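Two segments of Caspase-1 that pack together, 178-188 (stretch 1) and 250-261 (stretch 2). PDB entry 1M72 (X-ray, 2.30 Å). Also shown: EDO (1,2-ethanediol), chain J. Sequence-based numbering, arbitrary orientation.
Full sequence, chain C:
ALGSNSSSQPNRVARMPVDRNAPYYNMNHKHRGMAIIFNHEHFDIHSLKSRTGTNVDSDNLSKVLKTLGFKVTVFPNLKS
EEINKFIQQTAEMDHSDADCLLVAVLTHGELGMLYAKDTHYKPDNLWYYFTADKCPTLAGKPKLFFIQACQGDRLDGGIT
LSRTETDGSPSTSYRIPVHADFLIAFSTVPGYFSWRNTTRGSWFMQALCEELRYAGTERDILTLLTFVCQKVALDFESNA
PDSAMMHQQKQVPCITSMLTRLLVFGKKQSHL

Stretch 1 (178-188) VHADFLIAFST
Stretch 2 250-261: KQVPCITSMLTR

Strands 182-186 and 254-257 pair antiparallel, their axes 170° apart and 4.7 Å at closest approach. Leu 183 pairs with Ser 257, Ile 184 with Thr 256, Ala 185 with Ile 255 and Phe 186 with Cys 254. Leu 183 CA to Ser 257 CA is 4.5 Å, Ile 184 CA to Thr 256 CA 4.9 Å, Ala 185 CA to Ile 255 CA 4.5 Å and Phe 186 CA to Cys 254 CA 5.1 Å. Strand residues have phi -100 to -129° and psi 108 to 143°.

Ile 184 and Thr 256 form a hydrogen-bonded pair: Ile 184 N to Thr 256 O is 2.6 Å and Thr 256 N to Ile 184 O is 2.7 Å. Phe 186 N to Cys 254 O (2.9 Å) and Cys 254 N to Phe 186 O (2.8 Å) repeat the pattern. Beyond the strand, Met 258 N donates to Phe 182 O (2.7 Å), and Asp 181 N to Met 258 O (3.0 Å). Together the stretches bury 825 Å².

Leu 183, Ala 185, Ile 255 and Ser 257 share one face. Leu 183 is t, p (176°, 60°); its CD1 lies 3.9 Å from Ile 255 CG2. Ile 255 is m, m (-48°, -52°), which brings its CD1 to 3.9 Å from Ala 185 CB. The small alanine leaves that methyl room. Ser 257 is t (161°), and its OG accepts from Leu 259 N at 3.2 Å. Leu 259 is m, t; its CB points away, but CD2 returns to 4.1 Å from Leu 183 CB.

Ile 184, Phe 186, Cys 254 and Thr 256 occupy the other face. Ile 184 is m, t, with CD1 4.2 Å from Met 258 CE. Met 258 is m, p, p (-85°, 66°, 66°). This folded, flexible chain also places CE 3.6 Å from Phe 182 CB. Phe 182 is m (-77°; chi2 -101°), and its ring leads away. Phe 186 has chi1 -92°, between wells, and chi2 89°; its ring also leads away, while CB stays 4.4 Å from Cys 254 CB. Cys 254 is t (-170°), and its CB lies 3.4 Å from Thr 188 O. Thr 256 is m (-57°), which puts OG1 2.5 Å from the oxygen of a water that also donates to Ile 184 O (3.1 Å) and Cys 254 O (2.9 Å).

Asp 181 has phi/psi 77/31°, chi1 m (-53°) and chi2 -37°. Its CB points away, but OD1 accepts from Thr 260 OG1 (2.6 Å) and Thr 260 N (3.3 Å). Thr 260 is p (59°), with CG2 3.7 Å from Ala 180 CB.

At the opposite end, Gln 251 is extended (t, t; chi3 -35°). Its NE2 reaches Ser 187 O at 2.8 Å. Thr 188 is t (-164°); its OG1 lies 2.6 Å from O1 of the ethanediol, which donates to Val 252 O (2.8 Å).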

# COMPACT_ATOMS: atom_id res chain seq x y z
N VAL C 178 -14.07 8.90 -5.27
CA VAL C 178 -14.86 7.82 -4.70
C VAL C 178 -14.00 6.63 -4.27
O VAL C 178 -14.49 5.74 -3.57
CB VAL C 178 -16.01 7.37 -5.67
CG1 VAL C 178 -16.74 8.64 -6.17
CG2 VAL C 178 -15.50 6.50 -6.88
N HIS C 179 -12.73 6.62 -4.69
CA HIS C 179 -11.80 5.55 -4.30
C HIS C 179 -10.90 5.90 -3.13
O HIS C 179 -10.01 5.11 -2.77
CB HIS C 179 -10.90 5.17 -5.44
CG HIS C 179 -11.58 4.36 -6.47
ND1 HIS C 179 -11.72 2.99 -6.37
CD2 HIS C 179 -12.27 4.74 -7.58
CE1 HIS C 179 -12.47 2.56 -7.37
NE2 HIS C 179 -12.82 3.61 -8.12
N ALA C 180 -11.08 7.10 -2.58
CA ALA C 180 -10.24 7.51 -1.46
C ALA C 180 -10.72 6.82 -0.21
O ALA C 180 -11.85 6.38 -0.12
CB ALA C 180 -10.32 9.03 -1.22
N ASP C 181 -9.81 6.75 0.76
CA ASP C 181 -10.11 6.25 2.09
C ASP C 181 -10.25 4.78 2.34
O ASP C 181 -10.97 4.34 3.26
CB ASP C 181 -11.32 7.02 2.66
CG ASP C 181 -11.08 8.52 2.59
OD1 ASP C 181 -9.91 8.93 2.82
OD2 ASP C 181 -12.03 9.28 2.29
N PHE C 182 -9.49 4.04 1.55
CA PHE C 182 -9.45 2.60 1.69
C PHE C 182 -8.06 2.26 2.22
O PHE C 182 -7.05 2.91 1.85
CB PHE C 182 -9.66 1.88 0.33
CG PHE C 182 -11.09 1.85 -0.14
CD1 PHE C 182 -11.88 0.69 0.02
CD2 PHE C 182 -11.67 2.99 -0.73
CE1 PHE C 182 -13.24 0.66 -0.39
CE2 PHE C 182 -13.01 2.98 -1.14
CZ PHE C 182 -13.82 1.80 -0.97
N LEU C 183 -8.03 1.26 3.09
CA LEU C 183 -6.80 0.72 3.61
C LEU C 183 -6.95 -0.77 3.37
O LEU C 183 -7.90 -1.40 3.85
CB LEU C 183 -6.68 0.97 5.10
CG LEU C 183 -5.43 0.33 5.74
CD1 LEU C 183 -4.20 0.88 5.09
CD2 LEU C 183 -5.43 0.61 7.25
N ILE C 184 -6.02 -1.34 2.63
CA ILE C 184 -6.10 -2.75 2.31
C ILE C 184 -4.80 -3.42 2.68
O ILE C 184 -3.74 -3.24 2.00
CB ILE C 184 -6.41 -2.97 0.77
CG1 ILE C 184 -7.74 -2.32 0.39
CG2 ILE C 184 -6.46 -4.50 0.46
CD1 ILE C 184 -8.06 -2.35 -1.12
N ALA C 185 -4.92 -4.20 3.75
CA ALA C 185 -3.79 -4.93 4.30
C ALA C 185 -3.77 -6.44 4.03
O ALA C 185 -4.61 -7.19 4.52
CB ALA C 185 -3.71 -4.70 5.77
N PHE C 186 -2.77 -6.84 3.24
CA PHE C 186 -2.55 -8.25 2.93
C PHE C 186 -1.41 -8.77 3.82
O PHE C 186 -0.41 -8.08 4.07
CB PHE C 186 -2.18 -8.45 1.44
CG PHE C 186 -3.38 -8.72 0.52
CD1 PHE C 186 -4.07 -7.67 -0.09
CD2 PHE C 186 -3.75 -10.04 0.21
CE1 PHE C 186 -5.11 -7.92 -1.00
CE2 PHE C 186 -4.79 -10.30 -0.71
CZ PHE C 186 -5.47 -9.25 -1.31
N SER C 187 -1.61 -9.98 4.32
CA SER C 187 -0.65 -10.67 5.16
C SER C 187 0.69 -10.84 4.46
O SER C 187 1.72 -11.00 5.09
CB SER C 187 -1.17 -12.08 5.50
OG SER C 187 -1.39 -12.87 4.33
N THR C 188 0.66 -10.80 3.14
CA THR C 188 1.87 -11.03 2.37
C THR C 188 1.89 -10.23 1.07
O THR C 188 0.88 -9.64 0.63
CB THR C 188 2.02 -12.58 2.08
OG1 THR C 188 3.35 -12.86 1.68
CG2 THR C 188 1.06 -13.01 0.92
N LYS C 250 10.68 -16.66 5.49
CA LYS C 250 10.28 -15.38 6.07
C LYS C 250 9.08 -14.81 5.35
O LYS C 250 8.65 -15.31 4.29
CB LYS C 250 11.43 -14.40 5.93
CG LYS C 250 12.71 -14.91 6.57
CD LYS C 250 12.57 -14.94 8.08
CE LYS C 250 12.80 -13.53 8.67
NZ LYS C 250 12.35 -13.50 10.07
N GLN C 251 8.55 -13.73 5.91
CA GLN C 251 7.35 -13.10 5.37
C GLN C 251 7.21 -11.68 5.85
O GLN C 251 7.56 -11.37 7.00
CB GLN C 251 6.12 -13.88 5.83
CG GLN C 251 4.78 -13.29 5.42
CD GLN C 251 3.60 -14.09 5.95
OE1 GLN C 251 3.67 -15.32 6.06
NE2 GLN C 251 2.50 -13.40 6.29
N VAL C 252 6.73 -10.82 4.95
CA VAL C 252 6.42 -9.44 5.29
C VAL C 252 5.04 -9.09 4.70
O VAL C 252 4.71 -9.48 3.59
CB VAL C 252 7.51 -8.42 4.82
CG1 VAL C 252 7.56 -8.28 3.25
CG2 VAL C 252 7.21 -7.05 5.46
N PRO C 253 4.20 -8.36 5.47
CA PRO C 253 2.86 -7.97 4.99
C PRO C 253 2.99 -6.88 3.91
O PRO C 253 4.08 -6.31 3.71
CB PRO C 253 2.15 -7.42 6.24
CG PRO C 253 3.01 -7.95 7.42
CD PRO C 253 4.43 -7.92 6.86
N CYS C 254 1.86 -6.61 3.24
CA CYS C 254 1.76 -5.61 2.16
C CYS C 254 0.55 -4.71 2.52
O CYS C 254 -0.61 -5.13 2.50
CB CYS C 254 1.58 -6.33 0.81
SG CYS C 254 1.72 -5.20 -0.62
N ILE C 255 0.84 -3.47 2.86
CA ILE C 255 -0.17 -2.53 3.31
C ILE C 255 -0.42 -1.55 2.21
O ILE C 255 0.49 -0.80 1.83
CB ILE C 255 0.37 -1.69 4.52
CG1 ILE C 255 1.00 -2.61 5.58
CG2 ILE C 255 -0.74 -0.92 5.14
CD1 ILE C 255 0.06 -3.76 6.00
N THR C 256 -1.66 -1.53 1.71
CA THR C 256 -2.03 -0.62 0.63
C THR C 256 -2.96 0.43 1.17
O THR C 256 -4.04 0.13 1.68
CB THR C 256 -2.71 -1.39 -0.56
OG1 THR C 256 -1.82 -2.41 -1.04
CG2 THR C 256 -3.02 -0.43 -1.74
N SER C 257 -2.55 1.68 1.05
CA SER C 257 -3.34 2.76 1.59
C SER C 257 -3.69 3.86 0.62
O SER C 257 -2.83 4.34 -0.16
CB SER C 257 -2.62 3.35 2.83
OG SER C 257 -3.07 4.65 3.20
N MET C 258 -4.99 4.20 0.66
CA MET C 258 -5.59 5.30 -0.08
C MET C 258 -6.11 6.30 0.98
O MET C 258 -6.87 7.21 0.65
CB MET C 258 -6.80 4.85 -0.91
CG MET C 258 -6.47 4.28 -2.28
SD MET C 258 -5.56 2.73 -2.26
CE MET C 258 -6.64 1.60 -1.59
N LEU C 259 -5.71 6.13 2.24
CA LEU C 259 -6.15 7.02 3.33
C LEU C 259 -5.73 8.46 3.11
O LEU C 259 -4.57 8.76 2.84
CB LEU C 259 -5.63 6.53 4.68
CG LEU C 259 -6.13 5.13 5.06
CD1 LEU C 259 -5.68 4.86 6.46
CD2 LEU C 259 -7.70 4.98 4.96
N THR C 260 -6.70 9.37 3.21
CA THR C 260 -6.42 10.79 3.01
C THR C 260 -6.24 11.54 4.36
O THR C 260 -5.95 12.74 4.40
CB THR C 260 -7.57 11.43 2.22
OG1 THR C 260 -8.78 11.25 2.95
CG2 THR C 260 -7.72 10.76 0.83
N ARG C 261 -6.46 10.84 5.47
CA ARG C 261 -6.30 11.43 6.78
C ARG C 261 -5.70 10.34 7.68
O ARG C 261 -5.63 9.17 7.29
CB ARG C 261 -7.64 11.91 7.35
CG ARG C 261 -8.46 12.80 6.39
CD ARG C 261 -9.70 13.30 7.10
NE ARG C 261 -10.63 13.93 6.16
CZ ARG C 261 -10.39 15.09 5.54
NH1 ARG C 261 -9.25 15.78 5.76
NH2 ARG C 261 -11.26 15.53 4.64
C1 EDO J . 6.53 -12.68 2.07
O1 EDO J . 5.56 -11.61 1.94
C2 EDO J . 7.90 -12.07 2.03
O2 EDO J . 8.12 -11.65 0.71
O HOH W 1 -11.73 12.02 2.34
O HOH W 2 -1.91 -4.72 -0.04